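Long-range contacts in putative Scyalone Dehydratase (Novosphingobium aromaticivorans DSM 12444, PDB 3EF8), which is of unknown function but is probably a lyase of the SnoaL-like, NTF2-type fold, resembling scytalone dehydratase: residues Glu129-Thr133 / Ala143-Gly147; His72-Cys78 / Val89-Leu94; Ile96-Thr100 / Thr136-Val140. All coordinates share one frame; numbering follows the deposited sequence. Where two conformers were deposited one is given.

Contact 1 (Glu129-Thr133 / Ala143-Gly147); sequences ELRTT and ANPIG
Asn-144 grips strand 122-136 twice, once with its side chain and once with its backbone. Its amide offers ND2 to Leu-130 O at 3.0 Å, keeping that oxygen close to the amide plane while the nitrogen reaches the carbonyl tilted from the carbonyl plane. Two residues further along the strand, Thr-132 N donates to Asn-144 O at 2.9 Å, nearly in line with C=O, and the CA of Arg-131 adds a CA-H...O contact to the same oxygen. A water fills in between, donating to Leu-130 O and accepting from Thr-132 OG1 and Asn-144 N. Next to this polar clasp, methyl meets carbon: Ala-143 CB lies 3.7 Å from Thr-132 CB.

Ile-146 works on the other flank. With CG1 between the backbone N and the carbonyl carbon (chi1 65°), CG2 is the branch turned to the strand, 3.8 Å from Arg-131 CB and 3.5 Å from Thr-133 OG1. The extended chain of Arg-131 runs past the tail, with CD 3.7 Å from Pro-145 O, and NH1 reaches Ile-146 O through a water. NE and NH2 grip Glu-129 OE2 side-on from one face of its carboxylate, NE at 2.7 Å. With an alanine in place of Arg-131, Glu-129 OE2 is likely to lose both these nitrogen donors, and the water at Ile-146 O the N-H it accepts from.

Further out, Arg-127 forms a salt bridge with Glu-129 OE1, Phe-113 makes a cation-pi contact with Arg-131, and Ser-43 OG hydrogen-bonds to Asn-144 ND2. Tyr-22 of the second subunit packs on Arg-131. The directions of the two segments differ by 78°, so this is a C-terminal tail laid steeply across a long strand of the curved sheet that characterises NTF2-like domains, close to a subunit boundary.

Contact 2 (His72-Cys78 / Val89-Leu94); sequences HHNSNIC and VRSVVL
Cys-78 and Arg-90 close one end of a tightly bonded antiparallel ladder, Cys-78 N donating to Arg-90 O at 2.8 Å and Arg-90 N returning the bond to Cys-78 O. Two more hydrogen-bonded pairs, Ser-75 with Val-92 and His-73 with Leu-94, continue it, with the non-hydrogen-bonded pair Asn-74 and Val-93 between them. The register slips by one at a beta bulge, where Asn-76 takes up a left-handed backbone conformation (phi 59°) and its O faces the CA-H of Ser-91 at 3.6 Å. Asn-76 CB lies alongside Val-92 CG2 at 3.7 Å. On the buried side Ile-77 packs closely: its CG2 meets Val-89 CG1 at 3.8 Å and its CG1 touches Ser-91 CB. A water within this side satisfies Asn-74 ND2, Ser-91 OG and Val-92 O together.

The side carrying Ser-75, Val-92 and Arg-90 is partly exposed. There another water, accepting from Arg-90 NE, donates to Asn-76 O. The Arg-90 chain bends at chi3 (72°), bringing NH2 3.4 Å from Cys-78 SG, and its charge is met by Asp-19 of the second subunit.

Helix 3-25 covers the inner face: Phe-18 touches Ile-77, Met-17 touches Ser-91, and Ser-21 bonds Asn-74 OD1. Strand 106-119 pairs with the other edge of 89-94, and 67-81 is the outermost strand of the sheet within the chain.

Contact 3 (Ile96-Thr100 / Thr136-Val140); sequences IHRYT and TDYHV
Tyr-99, His-139 and His-97 carry most of an aromatic cluster, completed by Tyr-138, in which the loop after the last strand of this NTF2-like fold folds back onto the end of strand 86-99. The backbones stay well apart, and rings bridge the gap between them.

Tyr-99 has the largest area covered. It reaches toward the loop with its hydroxyl end, and OH passes 3.6 Å from Tyr-138 CD1, so the phenol spans the gap between strand and loop. Arg-103 makes a cation-pi contact with this ring.

His-97 lies next to it on the same side of the strand and presents one face to the loop. Tyr-138 meets that face with its edge, its CE1 3.5 Å from His-97 CE1 and displaced toward the rim; the ring centres are 5.1 Å apart and the planes 61° from each other. His-139 approaches the face of His-97 as a second, more distant edge-to-face neighbour, with centroids separated by 5.7 Å. ND1 of His-97 hydrogen-bonds to Gly-106 O of the neighbouring strand 106-119, which probably holds the rotation of the ring. Phe-67 joins the group too, its ring meeting His-97 and standing edge-to-face with His-139.

His-139 sits at the solvent side of the cluster. Its CG lies between the backbone N and the carbonyl carbon (chi1 65°), which folds the imidazole back over Tyr-138, so that ND1 rides above one face of the phenol ring and near its rim. The same turn directs ND1 at Tyr-99. The Tyr-99 and His-139 rings stand steeply to one another, planes 76° apart, and each meets its partner's polar atom at its edge: Tyr-99 OH and His-139 ND1 share a hydrogen bond of 2.8 Å.

How the contacts relate
Contact 2 is the buried one, a ladder of backbone bonds between neighbouring strands nearest the centre of the chain. Contacts 1 and 3 are partly buried and lie farther out, where the chain beyond strand 122-136 returns to the sheet: contact 3 through aromatic rings onto strand 86-99, contact 1 through an asparagine, an isoleucine and waters onto strand 122-136 itself, whose arginine runs along the tail. Contacts 2 and 3 both use strand 86-99 and touch where His-73 CD2 packs on Ile-96 CD1; contacts 1 and 2 meet through Leu-130 and Val-93. Subunit contacts also differ: contact 1 reaches the second copy, whereas contacts 2 and 3 reach both others.

Contact 1 (Glu129-Thr133 / Ala143-Gly147)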
loop_
_atom_site.group_PDB
_atom_site.type_symbol
_atom_site.label_atom_id
_atom_site.label_comp_id
_atom_site.label_asym_id
_atom_site.label_seq_id
_atom_site.Cartn_x
_atom_site.Cartn_y
_atom_site.Cartn_z
ATOM N N GLU A 129 8.201 -14.406 -9.515
ATOM C CA GLU A 129 8.209 -13.931 -10.863
ATOM C C GLU A 129 7.744 -12.483 -10.842
ATOM O O GLU A 129 6.621 -12.180 -10.445
ATOM C CB GLU A 129 7.309 -14.757 -11.756
ATOM C CG GLU A 129 7.182 -14.221 -13.144
ATOM C CD GLU A 129 6.331 -15.092 -14.027
ATOM O OE1 GLU A 129 6.562 -16.324 -14.068
ATOM O OE2 GLU A 129 5.483 -14.543 -14.715
ATOM N N LEU A 130 8.622 -11.565 -11.216
ATOM C CA LEU A 130 8.274 -10.156 -11.335
ATOM C C LEU A 130 7.788 -9.871 -12.696
ATOM O O LEU A 130 8.483 -10.201 -13.696
ATOM C CB LEU A 130 9.469 -9.265 -11.059
ATOM C CG LEU A 130 9.234 -7.790 -11.250
ATOM C CD1 LEU A 130 8.300 -7.192 -10.188
ATOM C CD2 LEU A 130 10.584 -7.047 -11.232
ATOM N N ARG A 131 6.606 -9.261 -12.789
ATOM C CA ARG A 131 6.061 -8.767 -14.049
ATOM C C ARG A 131 6.061 -7.247 -13.945
ATOM O O ARG A 131 5.633 -6.687 -12.960
ATOM C CB ARG A 131 4.671 -9.325 -14.340
ATOM C CG ARG A 131 4.681 -10.840 -14.424
ATOM C CD ARG A 131 3.319 -11.388 -14.793
ATOM N NE ARG A 131 3.338 -12.837 -14.714
ATOM C CZ ARG A 131 2.259 -13.610 -14.733
ATOM N NH1 ARG A 131 1.048 -13.078 -14.859
ATOM N NH2 ARG A 131 2.401 -14.916 -14.634
ATOM N N THR A 132 6.630 -6.569 -14.939
ATOM C CA THR A 132 6.843 -5.149 -14.910
ATOM C C THR A 132 5.734 -4.431 -15.651
ATOM O O THR A 132 5.555 -4.542 -16.856
ATOM C CB THR A 132 8.249 -4.794 -15.481
ATOM O OG1 THR A 132 9.250 -5.395 -14.651
ATOM C CG2 THR A 132 8.476 -3.313 -15.491
ATOM N N THR A 133 4.917 -3.729 -14.891
ATOM C CA THR A 133 3.813 -2.960 -15.422
ATOM C C THR A 133 4.293 -1.781 -16.210
ATOM O O THR A 133 3.806 -1.502 -17.300
ATOM C CB THR A 133 2.914 -2.489 -14.248
ATOM O OG1 THR A 133 2.611 -3.635 -13.459
ATOM C CG2 THR A 133 1.632 -1.792 -14.723
ATOM N N ALA A 143 12.310 -7.077 -19.345
ATOM C CA ALA A 143 11.252 -7.314 -18.369
ATOM C C ALA A 143 10.298 -8.390 -18.820
ATOM O O ALA A 143 10.145 -8.667 -20.012
ATOM C CB ALA A 143 10.501 -6.043 -18.173
ATOM N N ASN A 144 9.625 -9.001 -17.830
ATOM C CA ASN A 144 8.498 -9.900 -18.106
ATOM C C ASN A 144 7.262 -9.021 -18.181
ATOM O O ASN A 144 6.997 -8.258 -17.265
ATOM C CB ASN A 144 8.271 -10.882 -16.969
ATOM C CG ASN A 144 9.404 -11.868 -16.783
ATOM O OD1 ASN A 144 9.928 -12.400 -17.780
ATOM N ND2 ASN A 144 9.801 -12.124 -15.531
ATOM N N PRO A 145 6.481 -9.079 -19.256
ATOM C CA PRO A 145 5.308 -8.219 -19.324
ATOM C C PRO A 145 4.205 -8.731 -18.410
ATOM O O PRO A 145 4.188 -9.876 -18.022
ATOM C CB PRO A 145 4.861 -8.340 -20.771
ATOM C CG PRO A 145 5.481 -9.594 -21.273
ATOM C CD PRO A 145 6.724 -9.836 -20.495
ATOM N N ILE A 146 3.285 -7.826 -18.055
ATOM C CA ILE A 146 2.132 -8.254 -17.254
ATOM C C ILE A 146 1.106 -9.025 -18.055
ATOM O O ILE A 146 0.314 -9.766 -17.517
ATOM C CB ILE A 146 1.471 -7.108 -16.490
ATOM C CG1 ILE A 146 0.855 -6.067 -17.404
ATOM C CG2 ILE A 146 2.491 -6.473 -15.518
ATOM C CD1 ILE A 146 -0.091 -5.081 -16.697
ATOM N N GLY A 147 1.143 -8.846 -19.372
ATOM C CA GLY A 147 0.182 -9.515 -20.252
ATOM C C GLY A 147 -1.096 -8.706 -20.455
ATOM O O GLY A 147 -2.183 -9.276 -20.627
HETATM O O HOH W 1 9.761 -8.105 -14.999
HETATM O O HOH W 2 -0.055 -10.340 -14.907
HETATM O O HOH W 3 4.054 -5.180 -19.000
#

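Contact 2 (His72-Cys78 / Val89-Leu94)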
loop_
_atom_site.group_PDB
_atom_site.type_symbol
_atom_site.label_atom_id
_atom_site.label_comp_id
_atom_site.label_asym_id
_atom_site.label_seq_id
_atom_site.Cartn_x
_atom_site.Cartn_y
_atom_site.Cartn_z
ATOM N N HIS A 72 10.496 0.137 -0.893
ATOM C CA HIS A 72 9.551 -0.812 -1.451
ATOM C C HIS A 72 8.241 -0.769 -0.674
ATOM O O HIS A 72 8.183 -0.863 0.529
ATOM C CB HIS A 72 10.120 -2.221 -1.390
ATOM C CG HIS A 72 11.207 -2.473 -2.359
ATOM N ND1 HIS A 72 12.483 -1.958 -2.206
ATOM C CD2 HIS A 72 11.206 -3.127 -3.544
ATOM C CE1 HIS A 72 13.214 -2.288 -3.259
ATOM N NE2 HIS A 72 12.474 -3.017 -4.081
ATOM N N HIS A 73 7.184 -0.622 -1.457
ATOM C CA HIS A 73 5.827 -0.489 -0.970
ATOM C C HIS A 73 5.027 -1.618 -1.615
ATOM O O HIS A 73 4.780 -1.610 -2.816
ATOM C CB HIS A 73 5.258 0.877 -1.414
ATOM C CG HIS A 73 6.134 2.031 -1.016
ATOM N ND1 HIS A 73 5.794 2.885 0.017
ATOM C CD2 HIS A 73 7.360 2.412 -1.448
ATOM C CE1 HIS A 73 6.801 3.744 0.196
ATOM N NE2 HIS A 73 7.763 3.464 -0.661
ATOM N N ASN A 74 4.581 -2.572 -0.807
ATOM C CA ASN A 74 3.943 -3.788 -1.284
ATOM C C ASN A 74 2.515 -3.786 -0.862
ATOM O O ASN A 74 2.240 -3.610 0.340
ATOM C CB ASN A 74 4.629 -4.992 -0.666
ATOM C CG ASN A 74 6.100 -5.035 -0.991
ATOM O OD1 ASN A 74 6.954 -4.470 -0.284
ATOM N ND2 ASN A 74 6.422 -5.736 -2.073
ATOM N N SER A 75 1.610 -3.964 -1.816
ATOM C CA SER A 75 0.193 -3.836 -1.550
ATOM C C SER A 75 -0.581 -4.823 -2.417
ATOM O O SER A 75 -0.012 -5.555 -3.242
ATOM C CB SER A 75 -0.293 -2.413 -1.863
ATOM O OG SER A 75 -0.202 -2.103 -3.230
ATOM N N ASN A 76 -1.883 -4.832 -2.269
ATOM C CA ASN A 76 -2.750 -5.596 -3.148
ATOM C C ASN A 76 -2.406 -7.080 -3.108
ATOM O O ASN A 76 -2.470 -7.750 -4.164
ATOM C CB ASN A 76 -2.688 -5.071 -4.601
ATOM C CG ASN A 76 -3.193 -3.651 -4.759
ATOM O OD1 ASN A 76 -2.707 -2.737 -4.125
ATOM N ND2 ASN A 76 -4.150 -3.468 -5.645
ATOM N N ILE A 77 -2.131 -7.605 -1.924
ATOM C CA ILE A 77 -1.672 -8.983 -1.745
ATOM C C ILE A 77 -2.849 -9.958 -1.737
ATOM O O ILE A 77 -3.739 -9.818 -0.935
ATOM C CB ILE A 77 -0.826 -9.117 -0.491
ATOM C CG1 ILE A 77 0.478 -8.264 -0.616
ATOM C CG2 ILE A 77 -0.443 -10.594 -0.238
ATOM C CD1 ILE A 77 1.268 -8.102 0.670
ATOM N N CYS A 78 -2.831 -10.892 -2.687
ATOM C CA CYS A 78 -3.884 -11.903 -2.945
ATOM C C CYS A 78 -3.252 -13.267 -2.762
ATOM O O CYS A 78 -2.277 -13.595 -3.416
ATOM C CB CYS A 78 -4.352 -11.731 -4.365
ATOM S SG CYS A 78 -5.095 -10.117 -4.675
ATOM N N VAL A 89 0.725 -16.465 -4.542
ATOM C CA VAL A 89 0.446 -15.077 -4.171
ATOM C C VAL A 89 0.612 -14.148 -5.365
ATOM O O VAL A 89 1.555 -14.273 -6.159
ATOM C CB VAL A 89 1.439 -14.619 -3.104
ATOM C CG1 VAL A 89 1.040 -13.231 -2.467
ATOM C CG2 VAL A 89 1.545 -15.703 -1.980
ATOM N N ARG A 90 -0.298 -13.206 -5.508
ATOM C CA ARG A 90 -0.193 -12.137 -6.494
ATOM C C ARG A 90 -0.205 -10.845 -5.727
ATOM O O ARG A 90 -0.993 -10.662 -4.789
ATOM C CB ARG A 90 -1.363 -12.125 -7.472
ATOM C CG ARG A 90 -1.250 -11.068 -8.564
ATOM C CD ARG A 90 -2.528 -10.972 -9.382
ATOM N NE ARG A 90 -3.588 -10.360 -8.608
ATOM C CZ ARG A 90 -4.860 -10.677 -8.705
ATOM N NH1 ARG A 90 -5.258 -11.659 -9.502
ATOM N NH2 ARG A 90 -5.728 -10.005 -7.997
ATOM N N SER A 91 0.703 -9.933 -6.059
ATOM C CA SER A 91 0.749 -8.646 -5.367
ATOM C C SER A 91 1.302 -7.557 -6.262
ATOM O O SER A 91 1.771 -7.814 -7.370
ATOM C CB SER A 91 1.591 -8.712 -4.113
ATOM O OG SER A 91 2.957 -9.013 -4.418
ATOM N N VAL A 92 1.127 -6.338 -5.802
ATOM C CA VAL A 92 1.606 -5.138 -6.492
ATOM C C VAL A 92 2.755 -4.528 -5.723
ATOM O O VAL A 92 2.802 -4.578 -4.489
ATOM C CB VAL A 92 0.465 -4.113 -6.675
ATOM C CG1 VAL A 92 0.977 -2.773 -7.230
ATOM C CG2 VAL A 92 -0.608 -4.677 -7.591
ATOM N N VAL A 93 3.741 -4.020 -6.468
ATOM C CA VAL A 93 4.899 -3.351 -5.885
ATOM C C VAL A 93 5.154 -2.014 -6.531
ATOM O O VAL A 93 5.015 -1.849 -7.734
ATOM C CB VAL A 93 6.175 -4.264 -5.905
ATOM C CG1 VAL A 93 6.613 -4.577 -7.323
ATOM C CG2 VAL A 93 7.291 -3.627 -5.127
ATOM N N LEU A 94 5.478 -1.048 -5.682
ATOM C CA LEU A 94 6.035 0.244 -6.059
ATOM C C LEU A 94 7.444 0.268 -5.440
ATOM O O LEU A 94 7.604 0.167 -4.233
ATOM C CB LEU A 94 5.215 1.398 -5.521
ATOM C CG LEU A 94 5.735 2.796 -5.791
ATOM C CD1 LEU A 94 5.685 3.118 -7.281
ATOM C CD2 LEU A 94 4.868 3.792 -4.975
HETATM O O HOH W 4 4.216 -6.804 -3.524
HETATM O O HOH W 5 -3.134 -7.970 -6.972
#

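Contact 3 (Ile96-Thr100 / Thr136-Val140)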
loop_
_atom_site.group_PDB
_atom_site.type_symbol
_atom_site.label_atom_id
_atom_site.label_comp_id
_atom_site.label_asym_id
_atom_site.label_seq_id
_atom_site.Cartn_x
_atom_site.Cartn_y
_atom_site.Cartn_z
ATOM N N ILE A 96 11.107 2.369 -5.416
ATOM C CA ILE A 96 11.832 3.600 -5.800
ATOM C C ILE A 96 13.301 3.387 -5.478
ATOM O O ILE A 96 13.654 2.938 -4.438
ATOM C CB ILE A 96 11.286 4.813 -5.077
ATOM C CG1 ILE A 96 9.765 4.992 -5.321
ATOM C CG2 ILE A 96 12.022 6.095 -5.558
ATOM C CD1 ILE A 96 8.888 4.241 -4.274
ATOM N N HIS A 97 14.131 3.741 -6.446
ATOM C CA HIS A 97 15.574 3.559 -6.346
ATOM C C HIS A 97 16.346 4.863 -6.508
ATOM O O HIS A 97 16.198 5.537 -7.535
ATOM C CB HIS A 97 16.019 2.607 -7.466
ATOM C CG HIS A 97 15.297 1.304 -7.485
ATOM N ND1 HIS A 97 14.009 1.208 -7.967
ATOM C CD2 HIS A 97 15.668 0.059 -7.120
ATOM C CE1 HIS A 97 13.604 -0.045 -7.850
ATOM N NE2 HIS A 97 14.594 -0.764 -7.364
ATOM N N ARG A 98 17.139 5.180 -5.488
ATOM C CA ARG A 98 17.983 6.414 -5.508
ATOM C C ARG A 98 19.389 5.894 -5.787
ATOM O O ARG A 98 19.974 5.125 -5.017
ATOM C CB ARG A 98 17.938 7.170 -4.189
ATOM C CG ARG A 98 18.846 8.407 -4.273
ATOM C CD ARG A 98 18.363 9.577 -3.533
ATOM N NE ARG A 98 17.069 10.008 -4.009
ATOM C CZ ARG A 98 16.293 10.834 -3.330
ATOM N NH1 ARG A 98 16.695 11.283 -2.158
ATOM N NH2 ARG A 98 15.104 11.129 -3.795
ATOM N N TYR A 99 19.878 6.290 -6.962
ATOM C CA TYR A 99 21.133 5.764 -7.449
ATOM C C TYR A 99 22.348 6.444 -6.830
ATOM O O TYR A 99 22.279 7.560 -6.405
ATOM C CB TYR A 99 21.181 5.878 -8.976
ATOM C CG TYR A 99 20.085 5.081 -9.651
ATOM C CD1 TYR A 99 20.231 3.715 -9.856
ATOM C CD2 TYR A 99 18.926 5.709 -10.102
ATOM C CE1 TYR A 99 19.206 2.955 -10.463
ATOM C CE2 TYR A 99 17.921 4.972 -10.729
ATOM C CZ TYR A 99 18.074 3.619 -10.900
ATOM O OH TYR A 99 17.038 2.924 -11.504
ATOM N N THR A 100 23.452 5.708 -6.830
ATOM C CA THR A 100 24.742 6.238 -6.362
ATOM C C THR A 100 25.344 7.154 -7.430
ATOM O O THR A 100 26.008 8.134 -7.104
ATOM C CB THR A 100 25.684 5.112 -5.939
ATOM O OG1 THR A 100 25.737 4.109 -6.958
ATOM C CG2 THR A 100 25.185 4.497 -4.646
ATOM N N THR A 136 9.966 4.042 -14.759
ATOM C CA THR A 136 10.372 5.413 -15.023
ATOM C C THR A 136 11.792 5.636 -14.612
ATOM O O THR A 136 12.192 5.421 -13.468
ATOM C CB THR A 136 9.444 6.386 -14.238
ATOM O OG1 THR A 136 8.087 6.148 -14.666
ATOM C CG2 THR A 136 9.817 7.865 -14.505
ATOM N N ASP A 137 12.568 6.117 -15.592
ATOM C CA ASP A 137 13.972 6.483 -15.358
ATOM C C ASP A 137 14.759 5.334 -14.751
ATOM O O ASP A 137 15.714 5.522 -14.004
ATOM C CB ASP A 137 14.057 7.730 -14.492
ATOM C CG ASP A 137 13.552 8.978 -15.193
ATOM O OD1 ASP A 137 13.823 9.139 -16.409
ATOM O OD2 ASP A 137 12.948 9.819 -14.542
ATOM N N TYR A 138 14.381 4.119 -15.148
ATOM C CA TYR A 138 14.887 2.930 -14.514
ATOM C C TYR A 138 16.139 2.356 -15.198
ATOM O O TYR A 138 16.508 2.802 -16.314
ATOM C CB TYR A 138 13.745 1.919 -14.483
ATOM C CG TYR A 138 13.869 0.776 -13.508
ATOM C CD1 TYR A 138 14.060 1.003 -12.156
ATOM C CD2 TYR A 138 13.708 -0.527 -13.916
ATOM C CE1 TYR A 138 14.159 -0.038 -11.260
ATOM C CE2 TYR A 138 13.783 -1.578 -13.005
ATOM C CZ TYR A 138 13.977 -1.329 -11.702
ATOM O OH TYR A 138 14.055 -2.403 -10.837
ATOM N N HIS A 139 16.770 1.417 -14.513
ATOM C CA HIS A 139 18.121 0.899 -14.919
ATOM C C HIS A 139 18.076 -0.478 -15.511
ATOM O O HIS A 139 19.088 -1.093 -15.816
ATOM C CB HIS A 139 19.079 0.922 -13.749
ATOM C CG HIS A 139 18.682 -0.005 -12.660
ATOM N ND1 HIS A 139 17.606 0.250 -11.838
ATOM C CD2 HIS A 139 19.192 -1.191 -12.268
ATOM C CE1 HIS A 139 17.472 -0.754 -10.986
ATOM N NE2 HIS A 139 18.421 -1.641 -11.230
ATOM N N VAL A 140 16.877 -1.011 -15.636
ATOM C CA VAL A 140 16.685 -2.314 -16.232
ATOM C C VAL A 140 15.740 -2.203 -17.402
ATOM O O VAL A 140 14.638 -1.650 -17.311
ATOM C CB VAL A 140 16.109 -3.353 -15.249
ATOM C CG1 VAL A 140 16.108 -4.758 -15.922
ATOM C CG2 VAL A 140 16.879 -3.362 -13.930
#